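Local coordinates for uncharacterized protein (Bacteroides eggerthii, PDB 4FTD) that is of unknown function but, as a six-bladed beta-propeller carrying an immunoglobulin-like domain, may take part in carbohydrate metabolism, at residues 347-358 with 425-435. Residues are numbered along the deposited sequence; the frame is centred on the assembly and turned at random.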
ATOM      1  N   PHE A 347       6.098  -2.511  -5.198  1.00 51.29           N
ATOM      2  CA  PHE A 347       7.112  -1.702  -4.545  1.00 50.59           C
ATOM      3  C   PHE A 347       8.342  -2.522  -4.182  1.00 52.90           C
ATOM      4  O   PHE A 347       8.230  -3.500  -3.428  1.00 51.17           O
ATOM      5  CB  PHE A 347       6.537  -1.068  -3.279  1.00 49.49           C
ATOM      6  CG  PHE A 347       7.510  -0.205  -2.533  1.00 53.29           C
ATOM      7  CD1 PHE A 347       7.786   1.084  -2.971  1.00 53.35           C
ATOM      8  CD2 PHE A 347       8.146  -0.672  -1.375  1.00 55.57           C
ATOM      9  CE1 PHE A 347       8.693   1.894  -2.283  1.00 52.01           C
ATOM     10  CE2 PHE A 347       9.069   0.126  -0.695  1.00 54.17           C
ATOM     11  CZ  PHE A 347       9.336   1.414  -1.144  1.00 53.80           C
ATOM     12  N   ASN A 348       9.501  -2.106  -4.712  1.00 58.59           N
ATOM     13  CA  ASN A 348      10.799  -2.730  -4.422  1.00 59.87           C
ATOM     14  C   ASN A 348      10.721  -4.261  -4.511  1.00 62.03           C
ATOM     15  O   ASN A 348      11.117  -5.004  -3.580  1.00 60.06           O
ATOM     16  CB  ASN A 348      11.305  -2.240  -3.041  1.00 61.33           C
ATOM     17  CG  ASN A 348      12.770  -2.574  -2.777  1.00 58.87           C
ATOM     18  OD1 ASN A 348      13.590  -2.596  -3.689  1.00 58.64           O
ATOM     19  ND2 ASN A 348      13.105  -2.824  -1.501  1.00 53.83           N
ATOM     20  N   GLU A 349      10.156  -4.710  -5.632  1.00 58.83           N
ATOM     21  CA  GLU A 349      10.032  -6.131  -5.980  1.00 59.15           C
ATOM     22  C   GLU A 349       9.048  -6.949  -5.138  1.00 56.17           C
ATOM     23  O   GLU A 349       9.019  -8.167  -5.237  1.00 64.05           O
ATOM     24  CB  GLU A 349      11.396  -6.792  -6.059  1.00 63.04           C
ATOM     25  CG  GLU A 349      12.319  -6.038  -7.016  1.00 70.22           C
ATOM     26  CD  GLU A 349      13.698  -6.627  -7.080  1.00 88.13           C
ATOM     27  OE1 GLU A 349      13.802  -7.852  -7.303  1.00 83.03           O
ATOM     28  OE2 GLU A 349      14.672  -5.864  -6.903  1.00 95.43           O
ATOM     29  N   GLU A 350       8.203  -6.282  -4.372  1.00 58.78           N
ATOM     30  CA  GLU A 350       7.087  -6.946  -3.691  1.00 54.86           C
ATOM     31  C   GLU A 350       5.777  -6.382  -4.194  1.00 54.88           C
ATOM     32  O   GLU A 350       5.772  -5.358  -4.843  1.00 55.21           O
ATOM     33  CB  GLU A 350       7.225  -6.835  -2.179  1.00 53.81           C
ATOM     34  CG  GLU A 350       8.333  -7.752  -1.650  1.00 59.92           C
ATOM     35  CD  GLU A 350       8.214  -8.048  -0.165  1.00 62.71           C
ATOM     36  OE1 GLU A 350       7.592  -7.287   0.618  1.00 60.87           O
ATOM     37  OE2 GLU A 350       8.759  -9.081   0.218  1.00 66.89           O
ATOM     38  N   ARG A 351       4.681  -7.074  -3.895  1.00 53.27           N
ATOM     39  CA  ARG A 351       3.344  -6.708  -4.364  1.00 53.25           C
ATOM     40  C   ARG A 351       2.400  -6.793  -3.166  1.00 49.66           C
ATOM     41  O   ARG A 351       2.331  -7.814  -2.503  1.00 51.46           O
ATOM     42  CB  ARG A 351       2.882  -7.623  -5.521  1.00 54.59           C
ATOM     43  CG  ARG A 351       1.452  -7.358  -6.023  1.00 56.79           C
ATOM     44  CD  ARG A 351       1.101  -8.171  -7.264  1.00 59.46           C
ATOM     45  NE  ARG A 351       1.415  -9.538  -6.978  1.00 62.09           N
ATOM     46  CZ  ARG A 351       1.897 -10.439  -7.826  1.00 65.19           C
ATOM     47  NH1 ARG A 351       2.037 -10.171  -9.111  1.00 70.58           N
ATOM     48  NH2 ARG A 351       2.223 -11.648  -7.358  1.00 61.83           N
ATOM     49  N   TYR A 352       1.699  -5.691  -2.905  1.00 48.51           N
ATOM     50  CA  TYR A 352       0.782  -5.554  -1.795  1.00 48.81           C
ATOM     51  C   TYR A 352      -0.637  -5.221  -2.250  1.00 45.16           C
ATOM     52  O   TYR A 352      -0.834  -4.672  -3.336  1.00 49.21           O
ATOM     53  CB  TYR A 352       1.257  -4.429  -0.861  1.00 45.70           C
ATOM     54  CG  TYR A 352       2.696  -4.538  -0.456  1.00 48.78           C
ATOM     55  CD1 TYR A 352       3.159  -5.661   0.209  1.00 53.47           C
ATOM     56  CD2 TYR A 352       3.617  -3.521  -0.743  1.00 52.12           C
ATOM     57  CE1 TYR A 352       4.498  -5.803   0.559  1.00 51.27           C
ATOM     58  CE2 TYR A 352       4.962  -3.651  -0.378  1.00 50.63           C
ATOM     59  CZ  TYR A 352       5.395  -4.795   0.273  1.00 51.98           C
ATOM     60  OH  TYR A 352       6.721  -4.953   0.641  1.00 55.87           O
ATOM     61  N   LEU A 353      -1.612  -5.585  -1.413  1.00 47.00           N
ATOM     62  CA  LEU A 353      -2.997  -5.150  -1.556  1.00 46.58           C
ATOM     63  C   LEU A 353      -3.249  -4.145  -0.431  1.00 43.31           C
ATOM     64  O   LEU A 353      -3.060  -4.462   0.742  1.00 49.02           O
ATOM     65  CB  LEU A 353      -3.986  -6.311  -1.434  1.00 47.54           C
ATOM     66  CG  LEU A 353      -5.470  -5.938  -1.632  1.00 49.25           C
ATOM     67  CD1 LEU A 353      -5.686  -5.403  -3.041  1.00 50.83           C
ATOM     68  CD2 LEU A 353      -6.406  -7.104  -1.328  1.00 53.70           C
ATOM     69  N   LEU A 354      -3.624  -2.929  -0.827  1.00 44.08           N
ATOM     70  CA  LEU A 354      -3.992  -1.825   0.060  1.00 42.01           C
ATOM     71  C   LEU A 354      -5.526  -1.787   0.063  1.00 46.93           C
ATOM     72  O   LEU A 354      -6.153  -1.773  -1.017  1.00 44.65           O
ATOM     73  CB  LEU A 354      -3.414  -0.508  -0.451  1.00 42.13           C
ATOM     74  CG  LEU A 354      -3.857   0.786   0.246  1.00 49.43           C
ATOM     75  CD1 LEU A 354      -3.509   0.796   1.728  1.00 41.79           C
ATOM     76  CD2 LEU A 354      -3.248   1.984  -0.506  1.00 43.35           C
ATOM     77  N   VAL A 355      -6.120  -1.849   1.248  1.00 41.14           N
ATOM     78  CA  VAL A 355      -7.577  -1.743   1.379  1.00 42.90           C
ATOM     79  C   VAL A 355      -7.895  -0.857   2.550  1.00 43.10           C
ATOM     80  O   VAL A 355      -7.004  -0.556   3.367  1.00 45.91           O
ATOM     81  CB  VAL A 355      -8.272  -3.108   1.567  1.00 41.28           C
ATOM     82  CG1 VAL A 355      -8.033  -4.024   0.381  1.00 46.24           C
ATOM     83  CG2 VAL A 355      -7.865  -3.768   2.881  1.00 43.89           C
ATOM     84  N   CYS A 356      -9.141  -0.363   2.606  1.00 40.63           N
ATOM     85  CA  CYS A 356      -9.636   0.246   3.847  1.00 43.74           C
ATOM     86  C   CYS A 356     -10.875  -0.489   4.263  1.00 43.38           C
ATOM     87  O   CYS A 356     -11.789  -0.678   3.436  1.00 43.64           O
ATOM     88  CB  CYS A 356      -9.929   1.749   3.688  1.00 43.94           C
ATOM     89  SG  CYS A 356     -10.309   2.582   5.243  1.00 44.76           S
ATOM     90  N   THR A 357     -10.955  -0.919   5.523  1.00 44.64           N
ATOM     91  CA  THR A 357     -12.180  -1.617   5.946  1.00 44.80           C
ATOM     92  C   THR A 357     -13.225  -0.520   6.298  1.00 45.07           C
ATOM     93  O   THR A 357     -12.883   0.460   6.937  1.00 47.25           O
ATOM     94  CB  THR A 357     -11.931  -2.625   7.077  1.00 41.56           C
ATOM     95  OG1 THR A 357     -11.391  -1.882   8.151  1.00 46.94           O
ATOM     96  CG2 THR A 357     -10.944  -3.806   6.626  1.00 39.70           C
ATOM     97  N   ALA A 358     -14.475  -0.696   5.867  1.00 45.43           N
ATOM     98  CA  ALA A 358     -15.494   0.381   5.883  1.00 42.01           C
ATOM     99  C   ALA A 358     -16.248   0.566   7.192  1.00 43.40           C
ATOM    100  O   ALA A 358     -16.328   1.684   7.747  1.00 45.07           O
ATOM    101  CB  ALA A 358     -16.477   0.166   4.732  1.00 40.28           C
ATOM    102  N   LYS A 425      15.323   4.280  -8.461  1.00 70.24           N
ATOM    103  CA  LYS A 425      14.961   3.104  -7.676  1.00 70.49           C
ATOM    104  C   LYS A 425      13.938   3.488  -6.589  1.00 67.26           C
ATOM    105  O   LYS A 425      14.017   4.579  -5.994  1.00 65.26           O
ATOM    106  CB  LYS A 425      16.208   2.504  -7.028  1.00 78.59           C
ATOM    107  CG  LYS A 425      15.962   1.182  -6.317  1.00 91.53           C
ATOM    108  CD  LYS A 425      17.191   0.727  -5.543  1.00 95.29           C
ATOM    109  CE  LYS A 425      16.885  -0.469  -4.652  1.00 83.38           C
ATOM    110  NZ  LYS A 425      17.830  -0.498  -3.513  1.00 81.73           N
ATOM    111  N   ASP A 426      13.007   2.581  -6.302  1.00 57.88           N
ATOM    112  CA  ASP A 426      12.005   2.834  -5.262  1.00 61.08           C
ATOM    113  C   ASP A 426      12.716   3.056  -3.927  1.00 65.91           C
ATOM    114  O   ASP A 426      13.673   2.337  -3.617  1.00 61.15           O
ATOM    115  CB  ASP A 426      11.054   1.660  -5.119  1.00 59.47           C
ATOM    116  CG  ASP A 426      10.176   1.450  -6.329  1.00 61.09           C
ATOM    117  OD1 ASP A 426      10.058   2.354  -7.183  1.00 62.10           O
ATOM    118  OD2 ASP A 426       9.567   0.370  -6.387  1.00 60.26           O
ATOM    119  N   ALA A 427      12.253   4.060  -3.170  1.00 57.38           N
ATOM    120  CA  ALA A 427      12.862   4.445  -1.884  1.00 62.77           C
ATOM    121  C   ALA A 427      11.857   4.516  -0.732  1.00 59.21           C
ATOM    122  O   ALA A 427      12.156   4.056   0.363  1.00 56.11           O
ATOM    123  CB  ALA A 427      13.578   5.775  -2.018  1.00 54.28           C
ATOM    124  N   LYS A 428      10.670   5.077  -0.977  1.00 56.38           N
ATOM    125  CA  LYS A 428       9.675   5.274   0.073  0.50 55.51           C
ATOM    126  C   LYS A 428       8.277   4.921  -0.447  1.00 51.24           C
ATOM    127  O   LYS A 428       7.890   5.378  -1.514  1.00 48.01           O
ATOM    128  CB  LYS A 428       9.746   6.737   0.545  0.50 60.20           C
ATOM    129  CG  LYS A 428       9.228   7.010   1.947  0.50 65.80           C
ATOM    130  CD  LYS A 428       9.611   8.416   2.427  0.50 64.71           C
ATOM    131  CE  LYS A 428       8.717   9.509   1.856  0.50 58.55           C
ATOM    132  NZ  LYS A 428       9.042  10.845   2.442  0.50 53.82           N
ATOM    133  N   LEU A 429       7.528   4.118   0.316  1.00 46.34           N
ATOM    134  CA  LEU A 429       6.156   3.737   0.007  1.00 49.09           C
ATOM    135  C   LEU A 429       5.238   4.511   0.950  1.00 47.66           C
ATOM    136  O   LEU A 429       5.309   4.333   2.177  1.00 50.92           O
ATOM    137  CB  LEU A 429       5.925   2.230   0.214  1.00 50.77           C
ATOM    138  CG  LEU A 429       4.488   1.700   0.057  1.00 50.82           C
ATOM    139  CD1 LEU A 429       4.009   1.982  -1.352  1.00 45.44           C
ATOM    140  CD2 LEU A 429       4.394   0.214   0.403  1.00 47.90           C
ATOM    141  N   CYS A 430       4.349   5.307   0.374  1.00 44.67           N
ATOM    142  CA  CYS A 430       3.436   6.174   1.125  1.00 44.64           C
ATOM    143  C   CYS A 430       2.011   5.721   0.865  1.00 43.63           C
ATOM    144  O   CYS A 430       1.601   5.653  -0.279  1.00 46.38           O
ATOM    145  CB  CYS A 430       3.643   7.612   0.713  1.00 45.68           C
ATOM    146  SG  CYS A 430       5.363   8.149   0.680  1.00 55.14           S
ATOM    147  N   LEU A 431       1.304   5.328   1.926  1.00 41.65           N
ATOM    148  CA  LEU A 431      -0.038   4.771   1.853  1.00 41.26           C
ATOM    149  C   LEU A 431      -1.004   5.732   2.537  1.00 42.32           C
ATOM    150  O   LEU A 431      -0.668   6.356   3.537  1.00 47.44           O
ATOM    151  CB  LEU A 431      -0.089   3.384   2.518  1.00 40.84           C
ATOM    152  CG  LEU A 431       0.946   2.363   2.016  1.00 45.31           C
ATOM    153  CD1 LEU A 431       0.733   1.066   2.785  1.00 46.70           C
ATOM    154  CD2 LEU A 431       0.860   2.101   0.502  1.00 39.85           C
ATOM    155  N   PHE A 432      -2.194   5.837   1.970  1.00 41.73           N
ATOM    156  CA  PHE A 432      -3.262   6.702   2.459  1.00 36.34           C
ATOM    157  C   PHE A 432      -4.543   5.919   2.507  1.00 40.90           C
ATOM    158  O   PHE A 432      -4.837   5.139   1.583  1.00 37.80           O
ATOM    159  CB  PHE A 432      -3.417   7.857   1.504  1.00 40.82           C
ATOM    160  CG  PHE A 432      -4.655   8.729   1.710  1.00 37.76           C
ATOM    161  CD1 PHE A 432      -5.842   8.456   1.023  1.00 36.39           C
ATOM    162  CD2 PHE A 432      -4.564   9.926   2.474  1.00 39.73           C
ATOM    163  CE1 PHE A 432      -6.951   9.291   1.152  1.00 35.11           C
ATOM    164  CE2 PHE A 432      -5.649  10.776   2.576  1.00 37.57           C
ATOM    165  CZ  PHE A 432      -6.848  10.446   1.921  1.00 35.28           C
ATOM    166  N   ALA A 433      -5.313   6.166   3.547  1.00 38.35           N
ATOM    167  CA  ALA A 433      -6.703   5.714   3.682  1.00 36.77           C
ATOM    168  C   ALA A 433      -7.515   6.843   4.333  1.00 40.26           C
ATOM    169  O   ALA A 433      -6.999   7.627   5.161  1.00 37.75           O
ATOM    170  CB  ALA A 433      -6.824   4.439   4.516  1.00 39.02           C
ATOM    171  N   SER A 434      -8.773   6.935   3.933  1.00 38.26           N
ATOM    172  CA  SER A 434      -9.747   7.859   4.495  1.00 38.42           C
ATOM    173  C   SER A 434     -11.053   7.120   4.662  1.00 40.97           C
ATOM    174  O   SER A 434     -11.450   6.385   3.773  1.00 38.23           O
ATOM    175  CB  SER A 434     -10.022   9.019   3.529  1.00 42.52           C
ATOM    176  OG  SER A 434     -10.851   9.997   4.190  1.00 45.70           O
ATOM    177  N   ARG A 435     -11.765   7.403   5.737  1.00 39.28           N
ATOM    178  CA  ARG A 435     -13.035   6.786   6.002  1.00 37.90           C
ATOM    179  C   ARG A 435     -13.994   7.781   6.628  1.00 35.65           C
ATOM    180  O   ARG A 435     -13.649   8.517   7.582  1.00 37.91           O
ATOM    181  CB  ARG A 435     -12.832   5.552   6.836  1.00 39.82           C
ATOM    182  CG  ARG A 435     -14.095   4.738   7.042  1.00 40.09           C
ATOM    183  CD  ARG A 435     -14.745   5.044   8.374  1.00 43.43           C
ATOM    184  NE  ARG A 435     -15.899   4.215   8.641  1.00 42.97           N
ATOM    185  CZ  ARG A 435     -16.664   4.315   9.721  1.00 41.30           C
ATOM    186  NH1 ARG A 435     -16.413   5.239  10.635  1.00 43.45           N
ATOM    187  NH2 ARG A 435     -17.687   3.478   9.892  1.00 45.45           N
TER
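Leu429 presses its CB onto the middle of the Phe347 ring, a CH-pi contact with the carbon 3.6 Å from the ring centroid and only 6° off its normal. The ring reaches this place because CG stands anti to the backbone N, which sends the flat group across to strand 426-435. There its rim fits where a classic beta bulge, Ala427 and Lys428 both facing Glu419, distorts the strand: Phe347 CE1 lies 3.6 Å from Lys428 C. Asn348 CB covers the opposite face near the rim, and the Asp426 carboxylate slides past in a nearly parallel plane, displaced toward that same side. Asparagine suits the left-handed backbone of the type I' turn from Phe347 to Glu350; Asp426 OD2 takes the Asn348 N-H through its anti lone pair (3.0 Å, 172°), while OD1 forms a salt bridge with Lys420. Leucine suits position 429 because its CB can cap the ring while the branched end carries Leu429 CD2 to 4.0 Å from Tyr352 CE2. The strands belong to different sheets of the six-bladed beta-propeller, and the side chains they turn toward each other fill the seam between blades; they run roughly parallel, 21° apart. Along it Leu354 and Leu431 bring their CD2 methyls to 4.2 Å, with Val372 also against Leu431. Where the backbones draw closer, smaller residues fit: Cys356 SG rests 4.0 Å from Ala433 CB. Beyond them the long Arg435 chain, bent at chi2, sets NE 2.7 Å from Ala358 O; NH2 adds a weak second bond to this oxygen and also reaches Ser405 O, while Ser438 OG binds NH1.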